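PDB 5UX5: BIFUNCTIONAL PROTEIN Proline utilization A (PutA) from Corynebacterium freiburgense, which catalyses the two-step oxidation of proline to glutamate, with an FAD-dependent proline dehydrogenase and an NAD-dependent aldehyde dehydrogenase on one chain. Local coordinates for residues A[199-204]-A[758-763]; A[238-243]-A[475-480]; A[540-545]-A[551-556]; A[162-167]-A[210-215]. All coordinates share one frame; numbering follows the deposited sequence.

Contact 1 (A[199-204]-A[758-763])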
loop_
_atom_site.group_PDB
_atom_site.type_symbol
_atom_site.label_atom_id
_atom_site.label_comp_id
_atom_site.label_asym_id
_atom_site.label_seq_id
_atom_site.Cartn_x
_atom_site.Cartn_y
_atom_site.Cartn_z
ATOM N N PRO A 199 13.649 0.390 2.098
ATOM C CA PRO A 199 13.794 -0.514 3.251
ATOM C C PRO A 199 14.418 -1.851 2.927
ATOM O O PRO A 199 14.681 -2.613 3.867
ATOM C CB PRO A 199 12.358 -0.711 3.727
ATOM C CG PRO A 199 11.554 -0.580 2.465
ATOM C CD PRO A 199 12.254 0.483 1.631
ATOM N N TRP A 200 14.622 -2.196 1.658
ATOM C CA TRP A 200 15.195 -3.498 1.331
ATOM C C TRP A 200 16.701 -3.462 1.130
ATOM O O TRP A 200 17.317 -4.524 0.988
ATOM C CB TRP A 200 14.540 -4.073 0.070
ATOM C CG TRP A 200 13.105 -4.456 0.303
ATOM C CD1 TRP A 200 12.011 -3.684 0.071
ATOM C CD2 TRP A 200 12.622 -5.689 0.826
ATOM N NE1 TRP A 200 10.879 -4.357 0.402
ATOM C CE2 TRP A 200 11.216 -5.592 0.879
ATOM C CE3 TRP A 200 13.237 -6.868 1.256
ATOM C CZ2 TRP A 200 10.401 -6.628 1.368
ATOM C CZ3 TRP A 200 12.428 -7.901 1.734
ATOM C CH2 TRP A 200 11.021 -7.770 1.785
ATOM N N ASP A 201 17.309 -2.284 1.131
ATOM C CA ASP A 201 18.724 -2.135 0.824
ATOM C C ASP A 201 19.391 -1.446 2.004
ATOM O O ASP A 201 19.726 -0.264 1.920
ATOM C CB ASP A 201 18.912 -1.343 -0.468
ATOM C CG ASP A 201 20.375 -1.266 -0.905
ATOM O OD1 ASP A 201 21.142 -2.179 -0.521
ATOM O OD2 ASP A 201 20.756 -0.303 -1.629
ATOM N N ILE A 202 19.585 -2.187 3.102
ATOM C CA ILE A 202 20.191 -1.570 4.280
ATOM C C ILE A 202 21.662 -1.252 4.025
ATOM O O ILE A 202 22.113 -0.160 4.364
ATOM C CB ILE A 202 20.014 -2.456 5.534
ATOM C CG1 ILE A 202 20.311 -1.642 6.782
ATOM C CG2 ILE A 202 20.942 -3.628 5.548
ATOM C CD1 ILE A 202 19.943 -2.334 8.050
ATOM N N ASP A 203 22.382 -2.132 3.299
ATOM C CA ASP A 203 23.808 -1.923 3.017
ATOM C C ASP A 203 24.012 -0.664 2.190
ATOM O O ASP A 203 24.895 0.149 2.479
ATOM C CB ASP A 203 24.426 -3.111 2.253
ATOM C CG ASP A 203 24.339 -4.459 2.993
ATOM O OD1 ASP A 203 24.103 -4.511 4.216
ATOM O OD2 ASP A 203 24.545 -5.495 2.328
ATOM N N GLY A 204 23.199 -0.501 1.145
ATOM C CA GLY A 204 23.327 0.653 0.280
ATOM C C GLY A 204 22.859 1.923 0.947
ATOM O O GLY A 204 23.448 2.990 0.758
ATOM N N GLU A 758 18.179 -6.111 -8.250
ATOM C CA GLU A 758 19.117 -5.270 -7.515
ATOM C C GLU A 758 18.378 -4.591 -6.366
ATOM O O GLU A 758 17.527 -3.731 -6.602
ATOM C CB GLU A 758 19.750 -4.228 -8.441
ATOM C CG GLU A 758 20.898 -4.744 -9.313
ATOM C CD GLU A 758 22.076 -5.311 -8.504
ATOM O OE1 GLU A 758 22.242 -4.951 -7.316
ATOM O OE2 GLU A 758 22.841 -6.129 -9.062
ATOM N N LEU A 759 18.747 -4.933 -5.130
ATOM C CA LEU A 759 18.030 -4.446 -3.949
ATOM C C LEU A 759 17.839 -2.935 -3.933
ATOM O O LEU A 759 16.831 -2.448 -3.405
ATOM C CB LEU A 759 18.765 -4.867 -2.681
ATOM C CG LEU A 759 18.735 -6.358 -2.380
ATOM C CD1 LEU A 759 19.756 -6.705 -1.289
ATOM C CD2 LEU A 759 17.320 -6.704 -1.938
ATOM N N SER A 760 18.772 -2.179 -4.514
ATOM C CA SER A 760 18.702 -0.725 -4.453
ATOM C C SER A 760 17.703 -0.139 -5.425
ATOM O O SER A 760 17.322 1.022 -5.242
ATOM C CB SER A 760 20.070 -0.103 -4.729
ATOM O OG SER A 760 20.613 -0.571 -5.943
ATOM N N THR A 761 17.303 -0.903 -6.453
ATOM C CA THR A 761 16.283 -0.477 -7.412
ATOM C C THR A 761 14.982 -0.099 -6.715
ATOM O O THR A 761 14.418 -0.887 -5.940
ATOM C CB THR A 761 15.984 -1.593 -8.432
ATOM O OG1 THR A 761 17.156 -1.939 -9.171
ATOM C CG2 THR A 761 14.950 -1.137 -9.409
ATOM N N THR A 762 14.483 1.096 -7.036
ATOM C CA THR A 762 13.162 1.524 -6.619
ATOM C C THR A 762 12.215 1.751 -7.792
ATOM O O THR A 762 11.021 1.978 -7.558
ATOM C CB THR A 762 13.256 2.801 -5.752
ATOM O OG1 THR A 762 14.161 3.744 -6.339
ATOM C CG2 THR A 762 13.793 2.449 -4.387
ATOM N N MET A 763 12.709 1.736 -9.037
ATOM C CA MET A 763 11.868 1.577 -10.230
ATOM C C MET A 763 12.571 0.620 -11.177
ATOM O O MET A 763 13.652 0.935 -11.682
ATOM C CB MET A 763 11.561 2.882 -10.964
ATOM C CG MET A 763 10.564 2.608 -12.080
ATOM S SD MET A 763 10.549 3.743 -13.442
ATOM C CE MET A 763 9.931 5.163 -12.639
#
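Leu759 meets the Trp200–Asp201 backbone where the proline dehydrogenase barrel abuts the aldehyde dehydrogenase part of the chain, and the motif on each side is compact: a helix N-cap at Asp201 and a type I beta turn running from Glu758 to Thr761. A bifunctional enzyme has to join two catalytic folds, and at this point of the junction no hydrogen bond links 199-204 with 758-763. The chains come closest at Asp201 and Leu759, whose CA atoms are 5.3 Å apart, and the touching is done by side chains against backbone carbonyls. Leu759 lays its isobutyl group against the Trp200 carbonyl, with CD2 3.6 Å from Trp200 O, and the same methyl reaches Trp200 CB at 4.3 Å. From that CB the indole leads away, to be buried against helices 477-484 and 550-574; Ile550 touches both Trp200 and Leu759. Asp201 completes the packed part: its CB lies 3.8 Å from Leu759 O, and CG, anti to the backbone N (chi1 -175°), sets OD2 against Ser760 CB. The loose side is the exposed face of the turn, where the Ser760 hydroxyl meets nothing of 199-204. The other carboxylate oxygen of Asp201 caps its own helix: Gly204 N donates to Asp201 OD1 at 3.1 Å, approaching from above the carboxylate plane.

Contact 2 (A[238-243]-A[475-480])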
loop_
_atom_site.group_PDB
_atom_site.type_symbol
_atom_site.label_atom_id
_atom_site.label_comp_id
_atom_site.label_asym_id
_atom_site.label_seq_id
_atom_site.Cartn_x
_atom_site.Cartn_y
_atom_site.Cartn_z
ATOM N N ASP A 238 13.448 3.210 10.480
ATOM C CA ASP A 238 14.669 3.958 10.727
ATOM C C ASP A 238 15.621 3.254 11.683
ATOM O O ASP A 238 16.791 3.650 11.763
ATOM C CB ASP A 238 14.327 5.332 11.325
ATOM C CG ASP A 238 13.470 6.168 10.398
ATOM O OD1 ASP A 238 13.423 5.803 9.186
ATOM O OD2 ASP A 238 12.860 7.172 10.879
ATOM N N LEU A 239 15.161 2.212 12.372
ATOM C CA LEU A 239 15.830 1.770 13.587
ATOM C C LEU A 239 17.206 1.175 13.308
ATOM O O LEU A 239 18.216 1.626 13.868
ATOM C CB LEU A 239 14.962 0.774 14.332
ATOM C CG LEU A 239 15.706 0.331 15.594
ATOM C CD1 LEU A 239 15.816 1.477 16.604
ATOM C CD2 LEU A 239 15.041 -0.881 16.158
ATOM N N HIS A 240 17.264 0.112 12.510
ATOM C CA HIS A 240 18.548 -0.557 12.349
ATOM C C HIS A 240 19.506 0.216 11.438
ATOM O O HIS A 240 20.722 0.214 11.679
ATOM C CB HIS A 240 18.332 -1.988 11.886
ATOM C CG HIS A 240 17.655 -2.822 12.917
ATOM N ND1 HIS A 240 16.338 -3.211 12.817
ATOM C CD2 HIS A 240 18.091 -3.285 14.112
ATOM C CE1 HIS A 240 16.000 -3.913 13.885
ATOM N NE2 HIS A 240 17.045 -3.967 14.690
ATOM N N VAL A 241 18.996 0.877 10.394
ATOM C CA VAL A 241 19.877 1.617 9.503
ATOM C C VAL A 241 20.542 2.763 10.248
ATOM O O VAL A 241 21.705 3.097 9.984
ATOM C CB VAL A 241 19.119 2.131 8.272
ATOM C CG1 VAL A 241 18.084 3.114 8.704
ATOM C CG2 VAL A 241 20.092 2.825 7.317
ATOM N N THR A 242 19.805 3.407 11.165
ATOM C CA THR A 242 20.366 4.545 11.891
ATOM C C THR A 242 21.406 4.097 12.916
ATOM O O THR A 242 22.468 4.715 13.028
ATOM C CB THR A 242 19.266 5.350 12.572
ATOM O OG1 THR A 242 18.278 5.737 11.605
ATOM C CG2 THR A 242 19.862 6.589 13.197
ATOM N N ILE A 243 21.118 3.037 13.684
ATOM C CA ILE A 243 22.114 2.499 14.607
ATOM C C ILE A 243 23.353 2.077 13.840
ATOM O O ILE A 243 24.490 2.273 14.299
ATOM C CB ILE A 243 21.551 1.308 15.397
ATOM C CG1 ILE A 243 20.497 1.736 16.391
ATOM C CG2 ILE A 243 22.670 0.557 16.089
ATOM C CD1 ILE A 243 19.673 0.567 16.811
ATOM N N ALA A 475 11.482 -4.462 8.055
ATOM C CA ALA A 475 11.970 -3.916 9.317
ATOM C C ALA A 475 12.680 -4.970 10.158
ATOM O O ALA A 475 13.499 -4.618 11.004
ATOM C CB ALA A 475 10.826 -3.308 10.131
ATOM N N LEU A 476 12.415 -6.248 9.928
ATOM C CA LEU A 476 13.167 -7.297 10.592
ATOM C C LEU A 476 14.485 -7.557 9.859
ATOM O O LEU A 476 14.494 -7.714 8.636
ATOM C CB LEU A 476 12.347 -8.579 10.633
ATOM C CG LEU A 476 10.947 -8.471 11.197
ATOM C CD1 LEU A 476 10.287 -9.834 11.000
ATOM C CD2 LEU A 476 10.956 -8.024 12.658
ATOM N N LEU A 477 15.593 -7.666 10.613
ATOM C CA LEU A 477 16.867 -8.021 9.991
ATOM C C LEU A 477 16.858 -9.431 9.440
ATOM O O LEU A 477 17.546 -9.695 8.450
ATOM C CB LEU A 477 18.042 -7.851 10.962
ATOM C CG LEU A 477 18.304 -6.429 11.459
ATOM C CD1 LEU A 477 19.171 -6.413 12.673
ATOM C CD2 LEU A 477 18.939 -5.588 10.352
ATOM N N SER A 478 16.095 -10.354 10.038
ATOM C CA SER A 478 16.041 -11.689 9.442
ATOM C C SER A 478 15.418 -11.651 8.051
ATOM O O SER A 478 15.803 -12.446 7.184
ATOM C CB SER A 478 15.309 -12.689 10.353
ATOM O OG SER A 478 14.100 -12.198 10.904
ATOM N N THR A 479 14.496 -10.708 7.811
ATOM C CA THR A 479 13.899 -10.524 6.488
ATOM C C THR A 479 14.922 -10.006 5.493
ATOM O O THR A 479 15.065 -10.557 4.392
ATOM C CB THR A 479 12.739 -9.545 6.586
ATOM O OG1 THR A 479 11.812 -10.030 7.552
ATOM C CG2 THR A 479 12.044 -9.360 5.245
ATOM N N LEU A 480 15.632 -8.929 5.862
ATOM C CA LEU A 480 16.715 -8.390 5.036
ATOM C C LEU A 480 17.821 -9.410 4.806
ATOM O O LEU A 480 18.595 -9.264 3.855
ATOM C CB LEU A 480 17.308 -7.127 5.673
ATOM C CG LEU A 480 16.281 -6.005 5.852
ATOM C CD1 LEU A 480 16.857 -4.818 6.599
ATOM C CD2 LEU A 480 15.728 -5.585 4.503
#
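His240 lies against Leu477 and the Ala475 carbonyl, and the segment that carries it begins two residues earlier at Asp238. There the backbone carbonyl takes two bonds from Thr242: its N in the usual helical manner, and its hydroxyl, with OG1 2.6 Å from Asp238 O. The side chain of Leu239 stays on its own helix and places CD2 over one face of the His240 imidazole. His240 follows, with CG anti to its carbonyl carbon (chi1 -66°), a rotation that carries the ring across to the other segment. Leu477 CD1 sits over the face opposite Leu239, 3.8 Å from the ring centroid and 19° off the ring normal, a CH-pi contact that leaves the imidazole between two leucines. Helix 239-251 follows strand 228-232 in the beta-alpha barrel of proline dehydrogenase, whereas helix 477-484 belongs to the chain beyond it, so this surface contact lays a later helix against the barrel's outer layer. At the edge of the ring, Ala475 O is 3.7 Å from His240 ND1, too far for a hydrogen bond. After His240, Val241 turns to helix 202-221, touching Thr206 and Leu209, while Thr242 and Ile243 pack against Ile262 of strand 260-265.

Contact 3 (A[540-545]-A[551-556])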
loop_
_atom_site.group_PDB
_atom_site.type_symbol
_atom_site.label_atom_id
_atom_site.label_comp_id
_atom_site.label_asym_id
_atom_site.label_seq_id
_atom_site.Cartn_x
_atom_site.Cartn_y
_atom_site.Cartn_z
ATOM N N GLY A 540 12.477 -15.119 -6.022
ATOM C CA GLY A 540 13.625 -15.350 -6.876
ATOM C C GLY A 540 13.291 -15.308 -8.352
ATOM O O GLY A 540 13.981 -14.655 -9.132
ATOM N N VAL A 541 12.244 -16.031 -8.766
ATOM C CA VAL A 541 11.950 -16.067 -10.203
ATOM C C VAL A 541 11.280 -14.775 -10.666
ATOM O O VAL A 541 11.484 -14.340 -11.807
ATOM C CB VAL A 541 11.110 -17.291 -10.600
ATOM C CG1 VAL A 541 9.657 -17.152 -10.120
ATOM C CG2 VAL A 541 11.205 -17.512 -12.119
ATOM N N MET A 542 10.486 -14.136 -9.804
ATOM C CA MET A 542 9.819 -12.907 -10.203
ATOM C C MET A 542 10.786 -11.756 -10.360
ATOM O O MET A 542 10.566 -10.897 -11.216
ATOM C CB MET A 542 8.743 -12.538 -9.195
ATOM C CG MET A 542 7.638 -13.530 -9.182
ATOM S SD MET A 542 6.575 -13.437 -7.739
ATOM C CE MET A 542 5.451 -12.135 -8.200
ATOM N N THR A 543 11.856 -11.708 -9.552
ATOM C CA THR A 543 12.802 -10.592 -9.635
ATOM C C THR A 543 13.792 -10.752 -10.784
ATOM O O THR A 543 14.360 -9.751 -11.231
ATOM C CB THR A 543 13.551 -10.392 -8.302
ATOM O OG1 THR A 543 14.131 -11.622 -7.857
ATOM C CG2 THR A 543 12.607 -9.894 -7.206
ATOM N N HIS A 544 13.962 -11.967 -11.316
ATOM C CA HIS A 544 14.829 -12.188 -12.472
ATOM C C HIS A 544 14.014 -12.284 -13.766
ATOM O O HIS A 544 14.121 -11.409 -14.633
ATOM C CB HIS A 544 15.681 -13.435 -12.242
ATOM C CG HIS A 544 16.641 -13.271 -11.109
ATOM N ND1 HIS A 544 16.352 -13.680 -9.824
ATOM C CD2 HIS A 544 17.862 -12.688 -11.053
ATOM C CE1 HIS A 544 17.359 -13.370 -9.031
ATOM N NE2 HIS A 544 18.288 -12.768 -9.752
ATOM N N GLU A 545 13.177 -13.320 -13.911
ATOM C CA GLU A 545 12.471 -13.513 -15.175
ATOM C C GLU A 545 11.494 -12.379 -15.438
ATOM O O GLU A 545 11.437 -11.847 -16.551
ATOM C CB GLU A 545 11.751 -14.853 -15.197
ATOM C CG GLU A 545 11.264 -15.222 -16.591
ATOM C CD GLU A 545 10.352 -16.413 -16.610
ATOM O OE1 GLU A 545 10.488 -17.263 -17.518
ATOM O OE2 GLU A 545 9.510 -16.511 -15.699
ATOM N N ALA A 551 9.774 -5.129 -3.612
ATOM C CA ALA A 551 8.679 -4.340 -3.075
ATOM C C ALA A 551 7.421 -4.514 -3.912
ATOM O O ALA A 551 6.303 -4.390 -3.391
ATOM C CB ALA A 551 9.073 -2.863 -2.975
ATOM N N GLU A 552 7.579 -4.831 -5.196
ATOM C CA GLU A 552 6.451 -5.079 -6.080
ATOM C C GLU A 552 6.079 -6.555 -6.131
ATOM O O GLU A 552 4.894 -6.901 -6.135
ATOM C CB GLU A 552 6.774 -4.580 -7.493
ATOM C CG GLU A 552 6.890 -3.074 -7.632
ATOM C CD GLU A 552 5.546 -2.377 -7.653
ATOM O OE1 GLU A 552 4.543 -3.032 -8.006
ATOM O OE2 GLU A 552 5.488 -1.169 -7.335
ATOM N N ALA A 553 7.065 -7.447 -6.122
ATOM C CA ALA A 553 6.751 -8.865 -6.257
ATOM C C ALA A 553 6.171 -9.469 -4.969
ATOM O O ALA A 553 5.310 -10.349 -5.049
ATOM C CB ALA A 553 7.998 -9.617 -6.706
ATOM N N ASP A 554 6.655 -9.046 -3.783
ATOM C CA ASP A 554 6.216 -9.652 -2.522
ATOM C C ASP A 554 4.724 -9.510 -2.236
ATOM O O ASP A 554 4.110 -10.511 -1.835
ATOM C CB ASP A 554 7.069 -9.109 -1.373
ATOM C CG ASP A 554 6.778 -9.791 -0.025
ATOM O OD1 ASP A 554 7.022 -11.016 0.115
ATOM O OD2 ASP A 554 6.358 -9.074 0.921
ATOM N N PRO A 555 4.075 -8.346 -2.388
ATOM C CA PRO A 555 2.604 -8.320 -2.201
ATOM C C PRO A 555 1.874 -9.189 -3.194
ATOM O O PRO A 555 0.750 -9.622 -2.919
ATOM C CB PRO A 555 2.229 -6.846 -2.407
ATOM C CG PRO A 555 3.465 -6.099 -2.270
ATOM C CD PRO A 555 4.589 -7.002 -2.702
ATOM N N GLU A 556 2.484 -9.452 -4.351
ATOM C CA GLU A 556 1.841 -10.279 -5.361
ATOM C C GLU A 556 1.758 -11.723 -4.914
ATOM O O GLU A 556 0.777 -12.420 -5.223
ATOM C CB GLU A 556 2.589 -10.176 -6.693
ATOM C CG GLU A 556 1.826 -10.855 -7.786
ATOM C CD GLU A 556 2.516 -10.895 -9.115
ATOM O OE1 GLU A 556 3.322 -9.987 -9.416
ATOM O OE2 GLU A 556 2.208 -11.830 -9.881
#
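Met542 and Ala553 provide the nearest pair of CA atoms between 540-545 and 551-556, 6.4 Å apart. Helix 535-544 and helix 550-574 are separated by a short connection, making a helix-loop-helix unit; a backbone hydrogen bond between Met542 and Lys548 ties the first helix to that connection, and the second helix is kinked at Pro555, whose N makes no bond to the preceding turn. The Met542 side chain bridges from its helix to Ala553 and Glu556 on the next one. Its CB lies 3.9 Å from Ala553 CB, so the small methyl of Ala553 receives the base of the methionine. Further out, the chain bends at the sulfur (chi3 83°), which sets CE beside Ala553 CB, also at 3.9 Å, and against the Glu556 side chain. The extended Glu556 runs obliquely past this methyl, which meets its CB and CG as well as the carboxylate. The carboxylate is buried but supplied with partners: OE1 pairs with Lys548 in a salt bridge, and OE2 accepts from the backbone N of both Val598 and Ala599. These bonds should help hold the carboxylate beside the methionine and would be expected to favour its charged form. The unit belongs to the aldehyde dehydrogenase region: Val541 faces helix 624-636 through Arg625, Cys626 and Val629, and Met542 also touches Val598, just before helix 599-611.

Contact 4 (A[162-167]-A[210-215])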
loop_
_atom_site.group_PDB
_atom_site.type_symbol
_atom_site.label_atom_id
_atom_site.label_comp_id
_atom_site.label_asym_id
_atom_site.label_seq_id
_atom_site.Cartn_x
_atom_site.Cartn_y
_atom_site.Cartn_z
ATOM N N LEU A 162 10.667 14.176 -0.086
ATOM C CA LEU A 162 10.269 13.188 -1.078
ATOM C C LEU A 162 11.314 12.949 -2.160
ATOM O O LEU A 162 11.250 11.916 -2.833
ATOM C CB LEU A 162 8.944 13.607 -1.721
ATOM C CG LEU A 162 7.880 13.781 -0.624
ATOM C CD1 LEU A 162 6.537 14.273 -1.135
ATOM C CD2 LEU A 162 7.696 12.496 0.135
ATOM N N GLY A 163 12.292 13.852 -2.330
ATOM C CA GLY A 163 13.296 13.690 -3.364
ATOM C C GLY A 163 14.685 14.083 -2.896
ATOM O O GLY A 163 14.865 14.618 -1.804
ATOM N N ASP A 164 15.676 13.811 -3.745
ATOM C CA ASP A 164 17.048 14.162 -3.379
ATOM C C ASP A 164 17.261 15.668 -3.301
ATOM O O ASP A 164 18.177 16.121 -2.612
ATOM C CB ASP A 164 18.054 13.558 -4.357
ATOM C CG ASP A 164 18.266 12.060 -4.144
ATOM O OD1 ASP A 164 18.181 11.561 -2.977
ATOM O OD2 ASP A 164 18.527 11.392 -5.177
ATOM N N GLY A 165 16.455 16.452 -4.012
ATOM C CA GLY A 165 16.559 17.903 -3.989
ATOM C C GLY A 165 16.325 18.452 -2.601
ATOM O O GLY A 165 17.169 19.161 -2.055
ATOM N N GLU A 166 15.159 18.165 -2.025
ATOM C CA GLU A 166 14.893 18.630 -0.676
ATOM C C GLU A 166 15.780 17.944 0.347
ATOM O O GLU A 166 16.102 18.544 1.374
ATOM C CB GLU A 166 13.431 18.423 -0.332
ATOM C CG GLU A 166 13.040 18.936 1.037
ATOM C CD GLU A 166 13.255 20.423 1.242
ATOM O OE1 GLU A 166 13.200 21.208 0.247
ATOM O OE2 GLU A 166 13.418 20.788 2.441
ATOM N N ALA A 167 16.192 16.704 0.096
ATOM C CA ALA A 167 17.082 16.035 1.041
ATOM C C ALA A 167 18.421 16.756 1.133
ATOM O O ALA A 167 19.017 16.865 2.215
ATOM C CB ALA A 167 17.286 14.586 0.629
ATOM N N LYS A 210 26.379 7.587 5.008
ATOM C CA LYS A 210 27.723 7.930 5.421
ATOM C C LYS A 210 28.382 8.843 4.403
ATOM O O LYS A 210 29.048 9.814 4.774
ATOM C CB LYS A 210 28.540 6.658 5.634
ATOM C CG LYS A 210 28.151 5.901 6.895
ATOM C CD LYS A 210 29.106 4.767 7.164
ATOM C CE LYS A 210 29.275 3.882 5.946
ATOM N NZ LYS A 210 30.106 2.667 6.239
ATOM N N GLU A 211 28.218 8.535 3.115
ATOM C CA GLU A 211 28.783 9.378 2.070
ATOM C C GLU A 211 28.246 10.801 2.156
ATOM O O GLU A 211 28.976 11.772 1.914
ATOM C CB GLU A 211 28.487 8.758 0.708
ATOM C CG GLU A 211 28.904 9.589 -0.471
ATOM C CD GLU A 211 28.364 9.031 -1.763
ATOM O OE1 GLU A 211 28.171 7.795 -1.849
ATOM O OE2 GLU A 211 28.116 9.834 -2.688
ATOM N N ARG A 212 26.984 10.951 2.529
ATOM C CA ARG A 212 26.382 12.276 2.576
ATOM C C ARG A 212 26.610 13.003 3.893
ATOM O O ARG A 212 26.661 14.241 3.893
ATOM C CB ARG A 212 24.880 12.178 2.303
ATOM C CG ARG A 212 24.563 11.865 0.865
ATOM C CD ARG A 212 23.081 11.855 0.679
ATOM N NE ARG A 212 22.695 11.706 -0.711
ATOM C CZ ARG A 212 21.434 11.576 -1.106
ATOM N NH1 ARG A 212 20.479 11.569 -0.196
ATOM N NH2 ARG A 212 21.126 11.465 -2.398
ATOM N N LEU A 213 26.750 12.279 5.013
ATOM C CA LEU A 213 26.820 12.928 6.317
ATOM C C LEU A 213 28.241 13.270 6.770
ATOM O O LEU A 213 28.396 14.117 7.657
ATOM C CB LEU A 213 26.137 12.066 7.379
ATOM C CG LEU A 213 24.619 12.210 7.460
ATOM C CD1 LEU A 213 24.074 11.137 8.365
ATOM C CD2 LEU A 213 24.277 13.581 7.995
ATOM N N ARG A 214 29.277 12.668 6.172
ATOM C CA ARG A 214 30.650 12.972 6.580
ATOM C C ARG A 214 30.997 14.460 6.501
ATOM O O ARG A 214 31.606 14.966 7.456
ATOM C CB ARG A 214 31.639 12.139 5.750
ATOM C CG ARG A 214 31.719 10.675 6.129
ATOM C CD ARG A 214 32.706 9.930 5.258
ATOM N NE ARG A 214 32.597 8.488 5.421
ATOM C CZ ARG A 214 32.102 7.682 4.486
ATOM N NH1 ARG A 214 31.709 8.189 3.328
ATOM N NH2 ARG A 214 31.995 6.375 4.701
ATOM N N PRO A 215 30.634 15.215 5.463
ATOM C CA PRO A 215 30.900 16.665 5.526
ATOM C C PRO A 215 30.289 17.318 6.745
ATOM O O PRO A 215 30.880 18.252 7.295
ATOM C CB PRO A 215 30.287 17.214 4.230
ATOM C CG PRO A 215 29.989 16.045 3.379
ATOM C CD PRO A 215 30.219 14.775 4.117
#
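Arg212 and Asp164 form a salt bridge between two outer helices of the proline dehydrogenase beta-alpha barrel, 202-221 and 164-178. The bond is nearly straight: Arg212 NH2 donates to Asp164 OD1 at 3.0 Å with an N-H...O angle of 166°. OD1 lies at the guanidinium edge, in its plane, while NH2 stands above the carboxylate plane. The two flat groups are turned 86° apart, so the pair makes a single bond and not the parallel two-bond arrangement. Each partner has a second hold. Asp164 OD2 is in a salt bridge with Arg752, and Arg212 NH1 donates to the carbonyl of Val193. Asp164 is thus shared by two arginines, one of them from the aldehyde dehydrogenase region, and probably helps to balance both charges. Working outward, the arginine chain is extended from CG to NE, which lets it span the gap between segments whose nearest CA atoms, those of Ala167 and Arg212, are 10.1 Å apart. On the way it touches Leu171 of helix 164-178 and Val194. Packing between the two segments is slight: Ala167 directs its methyl at the guanidinium obliquely, with CB 4.5 Å from Arg212 NH1.

Contacts 1, 2 and 4 gather on one side of the chain's centre and share the proline dehydrogenase barrel, whereas contact 3 lies within the aldehyde dehydrogenase region. Helix 202-221 serves both contact 1, at its start, and contact 4, further along, their centres about 16 Å apart. Contacts 1 and 2 touch directly: Leu480 CD2 is 3.8 Å from Trp200 CA, so helix 477-484 of contact 2 also packs on the start of contact 1. Contact 1 also reaches contact 3, through Trp200 NE1 and Ala551 CB at 4.1 Å, a second point at which the 199-204 segment meets the aldehyde dehydrogenase region. Bound NAD lies about 13 Å from the Glu556 side chain of contact 3.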